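Local coordinates for protein aminoglycoside phosphotransferase (Mycobacterium smegmatis, PDB 6EF6) that phosphorylates (S)-1-amino-2-propanol as the aminopropanol kinase associated with the aminoacetone utilization microcompartment, at residues A[200-214]-A[338-351]. Numbering follows the deposited sequence.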
ATOM      1  N   GLU A 200      -3.220 -21.750 -16.558  1.00 14.86           N
ATOM      2  CA  GLU A 200      -3.119 -20.427 -15.952  1.00 14.27           C
ATOM      3  C   GLU A 200      -1.706 -19.883 -16.054  1.00 13.93           C
ATOM      4  O   GLU A 200      -1.483 -18.700 -16.365  1.00 13.42           O
ATOM      5  CB  GLU A 200      -3.527 -20.434 -14.484  1.00 15.38           C
ATOM      6  CG  GLU A 200      -4.950 -20.934 -14.194  1.00 17.14           C
ATOM      7  CD  GLU A 200      -5.130 -22.394 -14.107  1.00 18.44           C
ATOM      8  OE1 GLU A 200      -4.231 -23.192 -14.502  1.00 19.29           O
ATOM      9  OE2 GLU A 200      -6.205 -22.859 -13.693  1.00 19.06           O
ATOM     10  N   THR A 201      -0.696 -20.734 -15.804  1.00 14.36           N
ATOM     11  CA  THR A 201       0.673 -20.246 -15.853  1.00 14.29           C
ATOM     12  C   THR A 201       1.041 -19.857 -17.278  1.00 14.07           C
ATOM     13  O   THR A 201       1.766 -18.893 -17.482  1.00 13.79           O
ATOM     14  CB  THR A 201       1.609 -21.294 -15.307  1.00 14.97           C
ATOM     15  OG1 THR A 201       1.302 -21.619 -13.937  1.00 15.89           O
ATOM     16  CG2 THR A 201       3.029 -20.794 -15.356  1.00 16.73           C
ATOM     17  N   ALA A 202       0.513 -20.519 -18.285  1.00 14.29           N
ATOM     18  CA  ALA A 202       0.740 -20.107 -19.670  1.00 14.53           C
ATOM     19  C   ALA A 202       0.168 -18.721 -19.939  1.00 13.66           C
ATOM     20  O   ALA A 202       0.864 -17.849 -20.483  1.00 14.25           O
ATOM     21  CB  ALA A 202       0.175 -21.152 -20.614  1.00 17.81           C
ATOM     22  N   LEU A 203      -1.120 -18.498 -19.627  1.00 13.80           N
ATOM     23  CA  LEU A 203      -1.743 -17.184 -19.855  1.00 14.12           C
ATOM     24  C   LEU A 203      -1.043 -16.090 -19.081  1.00 12.68           C
ATOM     25  O   LEU A 203      -0.721 -15.029 -19.618  1.00 13.48           O
ATOM     26  CB  LEU A 203      -3.214 -17.221 -19.441  1.00 17.46           C
ATOM     27  CG  LEU A 203      -4.178 -17.749 -20.493  1.00 33.21           C
ATOM     28  CD1 LEU A 203      -5.520 -17.964 -19.875  1.00 26.41           C
ATOM     29  CD2 LEU A 203      -4.320 -16.705 -21.570  1.00 46.88           C
ATOM     30  N   LEU A 204      -0.771 -16.341 -17.818  1.00 12.64           N
ATOM     31  CA  LEU A 204      -0.233 -15.330 -16.938  1.00 13.09           C
ATOM     32  C   LEU A 204       1.210 -15.035 -17.291  1.00 14.43           C
ATOM     33  O   LEU A 204       1.662 -13.892 -17.203  1.00 13.12           O
ATOM     34  CB  LEU A 204      -0.366 -15.678 -15.453  1.00 13.36           C
ATOM     35  CG  LEU A 204      -1.835 -15.795 -14.974  1.00 13.03           C
ATOM     36  CD1 LEU A 204      -1.885 -16.426 -13.614  1.00 15.57           C
ATOM     37  CD2 LEU A 204      -2.521 -14.472 -14.960  1.00 14.35           C
ATOM     38  N   THR A 205       2.014 -16.049 -17.695  1.00 13.36           N
ATOM     39  CA  THR A 205       3.398 -15.813 -18.104  1.00 14.55           C
ATOM     40  C   THR A 205       3.454 -15.023 -19.391  1.00 13.22           C
ATOM     41  O   THR A 205       4.270 -14.116 -19.522  1.00 14.10           O
ATOM     42  CB  THR A 205       4.198 -17.111 -18.260  1.00 13.81           C
ATOM     43  OG1 THR A 205       4.251 -17.791 -17.014  1.00 14.02           O
ATOM     44  CG2 THR A 205       5.669 -16.829 -18.715  1.00 14.60           C
ATOM     45  N   ARG A 206       2.563 -15.294 -20.352  1.00 13.78           N
ATOM     46  CA  ARG A 206       2.609 -14.529 -21.594  1.00 14.82           C
ATOM     47  C   ARG A 206       2.297 -13.073 -21.333  1.00 14.25           C
ATOM     48  O   ARG A 206       2.957 -12.189 -21.871  1.00 14.40           O
ATOM     49  CB  ARG A 206       1.606 -15.152 -22.567  1.00 16.82           C
ATOM     50  CG  ARG A 206       1.788 -14.700 -24.022  1.00 21.28           C
ATOM     51  CD  ARG A 206       3.120 -15.229 -24.554  1.00 45.25           C
ATOM     52  NE  ARG A 206       3.274 -15.094 -26.008  1.00 50.22           N
ATOM     53  CZ  ARG A 206       4.420 -14.776 -26.611  1.00 58.17           C
ATOM     54  NH1 ARG A 206       5.525 -14.593 -25.902  1.00 58.79           N
ATOM     55  NH2 ARG A 206       4.489 -14.686 -27.940  1.00 55.39           N
ATOM     56  N   ALA A 207       1.283 -12.807 -20.506  1.00 13.72           N
ATOM     57  CA  ALA A 207       0.921 -11.438 -20.167  1.00 14.66           C
ATOM     58  C   ALA A 207       2.001 -10.797 -19.323  1.00 13.65           C
ATOM     59  O   ALA A 207       2.351  -9.623 -19.564  1.00 13.50           O
ATOM     60  CB  ALA A 207      -0.432 -11.407 -19.443  1.00 14.08           C
ATOM     61  N   GLN A 208       2.600 -11.536 -18.372  1.00 13.74           N
ATOM     62  CA  GLN A 208       3.733 -11.020 -17.595  1.00 14.23           C
ATOM     63  C   GLN A 208       4.870 -10.593 -18.497  1.00 13.90           C
ATOM     64  O   GLN A 208       5.538  -9.572 -18.250  1.00 14.30           O
ATOM     65  CB  GLN A 208       4.250 -12.116 -16.652  1.00 14.98           C
ATOM     66  CG  GLN A 208       5.460 -11.716 -15.861  1.00 15.94           C
ATOM     67  CD  GLN A 208       6.180 -12.890 -15.320  1.00 15.83           C
ATOM     68  OE1 GLN A 208       6.151 -13.168 -14.125  1.00 16.05           O
ATOM     69  NE2 GLN A 208       6.864 -13.623 -16.178  1.00 16.70           N
ATOM     70  N   ASP A 209       5.216 -11.415 -19.478  1.00 13.50           N
ATOM     71  CA  ASP A 209       6.349 -11.109 -20.339  1.00 14.99           C
ATOM     72  C   ASP A 209       6.078  -9.881 -21.216  1.00 14.31           C
ATOM     73  O   ASP A 209       6.985  -9.081 -21.461  1.00 15.23           O
ATOM     74  CB  ASP A 209       6.730 -12.367 -21.150  1.00 15.95           C
ATOM     75  CG  ASP A 209       7.336 -13.470 -20.300  1.00 18.23           C
ATOM     76  OD1 ASP A 209       7.775 -13.275 -19.136  1.00 16.93           O
ATOM     77  OD2 ASP A 209       7.435 -14.568 -20.879  1.00 17.14           O
ATOM     78  N   LEU A 210       4.841  -9.706 -21.669  1.00 14.40           N
ATOM     79  CA  LEU A 210       4.445  -8.488 -22.379  1.00 13.93           C
ATOM     80  C   LEU A 210       4.544  -7.285 -21.452  1.00 13.72           C
ATOM     81  O   LEU A 210       5.130  -6.257 -21.830  1.00 14.48           O
ATOM     82  CB  LEU A 210       3.008  -8.666 -22.925  1.00 14.17           C
ATOM     83  CG  LEU A 210       2.482  -7.399 -23.600  1.00 17.85           C
ATOM     84  CD1 LEU A 210       3.373  -6.924 -24.735  1.00 23.33           C
ATOM     85  CD2 LEU A 210       1.060  -7.671 -24.080  1.00 19.75           C
ATOM     86  N   LEU A 211       4.072  -7.406 -20.220  1.00 14.35           N
ATOM     87  CA  LEU A 211       4.228  -6.353 -19.232  1.00 14.86           C
ATOM     88  C   LEU A 211       5.679  -5.986 -19.036  1.00 12.98           C
ATOM     89  O   LEU A 211       6.038  -4.803 -18.988  1.00 14.82           O
ATOM     90  CB  LEU A 211       3.616  -6.812 -17.923  1.00 14.33           C
ATOM     91  CG  LEU A 211       3.962  -6.001 -16.675  1.00 13.71           C
ATOM     92  CD1 LEU A 211       3.341  -4.627 -16.778  1.00 14.31           C
ATOM     93  CD2 LEU A 211       3.464  -6.687 -15.439  1.00 15.11           C
ATOM     94  N   HIS A 212       6.571  -6.983 -18.933  1.00 13.88           N
ATOM     95  CA  HIS A 212       8.000  -6.722 -18.759  1.00 16.64           C
ATOM     96  C   HIS A 212       8.527  -5.885 -19.916  1.00 14.41           C
ATOM     97  O   HIS A 212       9.259  -4.899 -19.721  1.00 16.49           O
ATOM     98  CB  HIS A 212       8.751  -8.073 -18.663  1.00 16.34           C
ATOM     99  CG  HIS A 212      10.127  -7.971 -18.110  1.00 17.12           C
ATOM    100  ND1 HIS A 212      10.949  -9.076 -18.016  1.00 23.05           N
ATOM    101  CD2 HIS A 212      10.848  -6.931 -17.665  1.00 19.44           C
ATOM    102  CE1 HIS A 212      12.104  -8.716 -17.500  1.00 23.44           C
ATOM    103  NE2 HIS A 212      12.085  -7.414 -17.290  1.00 22.66           N
ATOM    104  N   ARG A 213       8.181  -6.257 -21.150  1.00 15.72           N
ATOM    105  CA  ARG A 213       8.627  -5.501 -22.317  1.00 17.50           C
ATOM    106  C   ARG A 213       8.075  -4.076 -22.299  1.00 15.95           C
ATOM    107  O   ARG A 213       8.783  -3.130 -22.640  1.00 17.36           O
ATOM    108  CB  ARG A 213       8.213  -6.216 -23.612  1.00 18.40           C
ATOM    109  CG  ARG A 213       8.948  -7.536 -23.859  1.00 21.35           C
ATOM    110  CD  ARG A 213       8.208  -8.415 -24.890  1.00 37.25           C
ATOM    111  NE  ARG A 213       7.646  -7.682 -26.018  1.00 49.06           N
ATOM    112  CZ  ARG A 213       6.644  -8.119 -26.778  1.00 59.33           C
ATOM    113  NH1 ARG A 213       6.212  -7.369 -27.784  1.00 62.63           N
ATOM    114  NH2 ARG A 213       6.067  -9.297 -26.535  1.00 55.55           N
ATOM    115  N   LYS A 214       6.848  -3.896 -21.864  1.00 15.04           N
ATOM    116  CA  LYS A 214       6.269  -2.559 -21.804  1.00 15.69           C
ATOM    117  C   LYS A 214       6.945  -1.725 -20.743  1.00 14.96           C
ATOM    118  O   LYS A 214       7.210  -0.541 -20.966  1.00 15.65           O
ATOM    119  CB  LYS A 214       4.763  -2.628 -21.583  1.00 16.54           C
ATOM    120  CG  LYS A 214       4.074  -3.224 -22.783  1.00 21.02           C
ATOM    121  CD  LYS A 214       2.601  -3.088 -22.767  1.00 27.05           C
ATOM    122  CE  LYS A 214       2.078  -1.665 -22.610  1.00 44.81           C
ATOM    123  NZ  LYS A 214       2.492  -0.740 -23.707  1.00 41.58           N
ATOM    124  N   SER A 338      -7.500 -13.422 -12.626  1.00 11.57           N
ATOM    125  CA  SER A 338      -6.234 -12.916 -13.143  1.00 11.94           C
ATOM    126  C   SER A 338      -6.052 -13.369 -14.591  1.00 12.98           C
ATOM    127  O   SER A 338      -5.525 -12.615 -15.432  1.00 13.56           O
ATOM    128  CB  SER A 338      -5.080 -13.408 -12.294  1.00 12.97           C
ATOM    129  OG  SER A 338      -5.210 -13.058 -10.919  1.00 12.68           O
ATOM    130  N   CYS A 339      -6.459 -14.600 -14.902  1.00 12.58           N
ATOM    131  CA  CYS A 339      -6.378 -15.114 -16.257  1.00 12.73           C
ATOM    132  C   CYS A 339      -7.304 -14.368 -17.207  1.00 14.54           C
ATOM    133  O   CYS A 339      -6.935 -14.127 -18.376  1.00 15.05           O
ATOM    134  CB  CYS A 339      -6.672 -16.611 -16.278  1.00 13.44           C
ATOM    135  SG  CYS A 339      -5.389 -17.608 -15.509  1.00 14.93           S
ATOM    136  N   ALA A 340      -8.524 -14.037 -16.772  1.00 13.55           N
ATOM    137  CA  ALA A 340      -9.423 -13.243 -17.585  1.00 14.28           C
ATOM    138  C   ALA A 340      -8.796 -11.892 -17.910  1.00 14.04           C
ATOM    139  O   ALA A 340      -8.863 -11.439 -19.071  1.00 16.01           O
ATOM    140  CB  ALA A 340     -10.783 -13.117 -16.898  1.00 17.60           C
ATOM    141  N   LEU A 341      -8.188 -11.245 -16.918  1.00 13.34           N
ATOM    142  CA  LEU A 341      -7.487  -9.989 -17.152  1.00 14.29           C
ATOM    143  C   LEU A 341      -6.319 -10.194 -18.113  1.00 14.56           C
ATOM    144  O   LEU A 341      -6.100  -9.373 -19.027  1.00 15.06           O
ATOM    145  CB  LEU A 341      -7.027  -9.425 -15.818  1.00 14.68           C
ATOM    146  CG  LEU A 341      -8.149  -8.921 -14.917  1.00 14.08           C
ATOM    147  CD1 LEU A 341      -7.619  -8.635 -13.534  1.00 16.12           C
ATOM    148  CD2 LEU A 341      -8.863  -7.689 -15.516  1.00 17.28           C
ATOM    149  N   ALA A 342      -5.543 -11.260 -17.942  1.00 13.47           N
ATOM    150  CA  ALA A 342      -4.403 -11.549 -18.805  1.00 12.80           C
ATOM    151  C   ALA A 342      -4.842 -11.688 -20.256  1.00 14.64           C
ATOM    152  O   ALA A 342      -4.164 -11.180 -21.161  1.00 14.91           O
ATOM    153  CB  ALA A 342      -3.690 -12.783 -18.320  1.00 13.97           C
ATOM    154  N   GLU A 343      -5.973 -12.366 -20.511  1.00 14.59           N
ATOM    155  CA  GLU A 343      -6.421 -12.527 -21.878  1.00 15.59           C
ATOM    156  C   GLU A 343      -6.776 -11.184 -22.508  1.00 16.29           C
ATOM    157  O   GLU A 343      -6.483 -10.933 -23.680  1.00 18.35           O
ATOM    158  CB  GLU A 343      -7.595 -13.500 -21.944  1.00 20.22           C
ATOM    159  CG  GLU A 343      -8.037 -13.792 -23.368  1.00 34.70           C
ATOM    160  CD  GLU A 343      -9.549 -13.846 -23.462  1.00 62.42           C
ATOM    161  OE1 GLU A 343     -10.196 -12.787 -23.299  1.00 69.33           O
ATOM    162  OE2 GLU A 343     -10.090 -14.952 -23.663  1.00 73.73           O
ATOM    163  N   ARG A 344      -7.433 -10.314 -21.733  1.00 16.12           N
ATOM    164  CA  ARG A 344      -7.770  -8.985 -22.226  1.00 15.69           C
ATOM    165  C   ARG A 344      -6.505  -8.162 -22.487  1.00 15.02           C
ATOM    166  O   ARG A 344      -6.403  -7.463 -23.503  1.00 16.58           O
ATOM    167  CB  ARG A 344      -8.684  -8.301 -21.208  1.00 19.61           C
ATOM    168  CG  ARG A 344     -10.072  -8.950 -21.229  1.00 35.13           C
ATOM    169  CD  ARG A 344     -10.977  -8.573 -20.065  1.00 62.94           C
ATOM    170  NE  ARG A 344     -12.029  -9.577 -19.867  1.00 74.51           N
ATOM    171  CZ  ARG A 344     -12.617  -9.838 -18.702  1.00 69.73           C
ATOM    172  NH1 ARG A 344     -13.558 -10.777 -18.623  1.00 64.96           N
ATOM    173  NH2 ARG A 344     -12.262  -9.173 -17.610  1.00 67.08           N
ATOM    174  N   TYR A 345      -5.512  -8.275 -21.597  1.00 14.07           N
ATOM    175  CA  TYR A 345      -4.237  -7.573 -21.753  1.00 14.69           C
ATOM    176  C   TYR A 345      -3.535  -8.023 -23.026  1.00 14.72           C
ATOM    177  O   TYR A 345      -3.107  -7.200 -23.846  1.00 16.50           O
ATOM    178  CB  TYR A 345      -3.404  -7.851 -20.513  1.00 14.19           C
ATOM    179  CG  TYR A 345      -2.156  -7.020 -20.377  1.00 13.47           C
ATOM    180  CD1 TYR A 345      -2.194  -5.708 -20.004  1.00 14.47           C
ATOM    181  CD2 TYR A 345      -0.893  -7.598 -20.582  1.00 14.49           C
ATOM    182  CE1 TYR A 345      -1.038  -4.982 -19.831  1.00 15.00           C
ATOM    183  CE2 TYR A 345       0.246  -6.905 -20.451  1.00 14.99           C
ATOM    184  CZ  TYR A 345       0.244  -5.563 -20.097  1.00 15.64           C
ATOM    185  OH  TYR A 345       1.401  -4.875 -19.945  1.00 17.32           O
ATOM    186  N   LEU A 346      -3.492  -9.335 -23.257  1.00 16.11           N
ATOM    187  CA  LEU A 346      -2.812  -9.859 -24.432  1.00 16.55           C
ATOM    188  C   LEU A 346      -3.514  -9.486 -25.723  1.00 18.57           C
ATOM    189  O   LEU A 346      -2.862  -9.112 -26.710  1.00 19.32           O
ATOM    190  CB  LEU A 346      -2.717 -11.367 -24.321  1.00 18.88           C
ATOM    191  CG  LEU A 346      -1.709 -11.876 -23.297  1.00 18.84           C
ATOM    192  CD1 LEU A 346      -1.902 -13.372 -23.084  1.00 21.11           C
ATOM    193  CD2 LEU A 346      -0.292 -11.644 -23.763  1.00 19.94           C
ATOM    194  N   SER A 347      -4.856  -9.545 -25.728  1.00 17.29           N
ATOM    195  CA  SER A 347      -5.600  -9.258 -26.953  1.00 18.77           C
ATOM    196  C   SER A 347      -5.586  -7.792 -27.340  1.00 19.38           C
ATOM    197  O   SER A 347      -5.873  -7.478 -28.499  1.00 22.21           O
ATOM    198  CB  SER A 347      -7.037  -9.785 -26.861  1.00 22.82           C
ATOM    199  OG  SER A 347      -7.777  -9.057 -25.870  1.00 27.70           O
ATOM    200  N   SER A 348      -5.226  -6.907 -26.421  1.00 18.18           N
ATOM    201  CA  SER A 348      -5.132  -5.478 -26.706  1.00 19.15           C
ATOM    202  C   SER A 348      -3.691  -4.993 -26.761  1.00 20.23           C
ATOM    203  O   SER A 348      -3.454  -3.796 -26.759  1.00 21.63           O
ATOM    204  CB  SER A 348      -5.919  -4.714 -25.631  1.00 18.72           C
ATOM    205  OG  SER A 348      -5.247  -4.861 -24.383  1.00 18.34           O
ATOM    206  N   ASP A 349      -2.719  -5.906 -26.839  1.00 20.09           N
ATOM    207  CA  ASP A 349      -1.310  -5.530 -26.860  0.53 21.62           C
ATOM    208  C   ASP A 349      -0.939  -4.700 -25.636  1.00 20.11           C
ATOM    209  O   ASP A 349      -0.100  -3.805 -25.697  1.00 23.64           O
ATOM    210  CB  ASP A 349      -0.924  -4.822 -28.156  0.53 25.21           C
ATOM    211  CG  ASP A 349       0.568  -4.794 -28.372  0.53 29.72           C
ATOM    212  OD1 ASP A 349       1.248  -5.740 -27.925  0.53 32.40           O
ATOM    213  OD2 ASP A 349       1.059  -3.836 -28.993  0.53 34.26           O
ATOM    214  N   GLY A 350      -1.544  -5.015 -24.525  1.00 19.18           N
ATOM    215  CA  GLY A 350      -1.272  -4.388 -23.261  1.00 21.04           C
ATOM    216  C   GLY A 350      -1.991  -3.102 -23.002  1.00 21.68           C
ATOM    217  O   GLY A 350      -1.687  -2.448 -22.003  1.00 24.08           O
ATOM    218  N   LEU A 351      -2.900  -2.679 -23.872  1.00 22.37           N
ATOM    219  CA  LEU A 351      -3.521  -1.374 -23.730  1.00 24.31           C
ATOM    220  C   LEU A 351      -4.849  -1.365 -22.980  1.00 23.91           C
ATOM    221  O   LEU A 351      -5.291  -0.267 -22.606  1.00 30.14           O
ATOM    222  CB  LEU A 351      -3.744  -0.757 -25.112  1.00 31.92           C
ATOM    223  CG  LEU A 351      -2.444  -0.469 -25.867  1.00 44.91           C
ATOM    224  CD1 LEU A 351      -2.772   0.303 -27.129  1.00 47.73           C
ATOM    225  CD2 LEU A 351      -1.413   0.295 -25.016  1.00 53.37           C
TER
HETATM  226  O   HOH W   1       1.902  -1.952 -26.220  1.00 42.70           O
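E200 opens the contact with its aliphatic stem: CB lies 3.5 Å from SG of C339, while the carboxylate turns away, OE1 making a weak hydrogen bond to G197 N. One turn on, L203 sends CD1 against CB of C339, and L204 brings its CD2 methyl to within 3.6 Å of the carbonyl O of S338. The methylenes of R206 run at about a right angle to L346, CG touching CD2, and leave the guanidinium outside the contact. The backbones are nearest at A207, where CB meets CB of A342 at 3.7 Å; two small residues thus let the axes of these segments approach to 8.8 Å at a crossing angle of 45°.

Beyond the alanine pair two knobs from the second helix fill holes in the first. L346 fits among L203, R206, A207 and L210, and Y345 among A207, L210, L211 and K214. The tyrosine extends with CG anti to its backbone N (chi1 -170°), which carries Y345 CE2 to 3.8 Å from L210 CD2. Y345 OH lies 3.3 Å from L211 CA, with the backbone N of L211 at the ring edge. That buried hydroxyl is satisfied by S305 of helix 303-320. K214 slides past the ring in the opposite direction, CD 3.5 Å from Y345 OH, then bends at chi3 and chi4 so that NZ donates to a water, which in turn donates to the carbonyl O of D349 (2.8 Å).

Facing L210 and K214, helix 325-347 ends in a Schellman motif, with D349 the C-prime residue at positive phi, G350 N bonded to Y345 O and D349 N to L346 O; CA of G350 lies over one face of the Y345 ring, offset toward its rim. The helical part illustrates apolar packing, with Y345 and L346 of the C-terminal helix 325-347 as knobs in holes of helix 198-218, in an aminoglycoside phosphotransferase-like kinase.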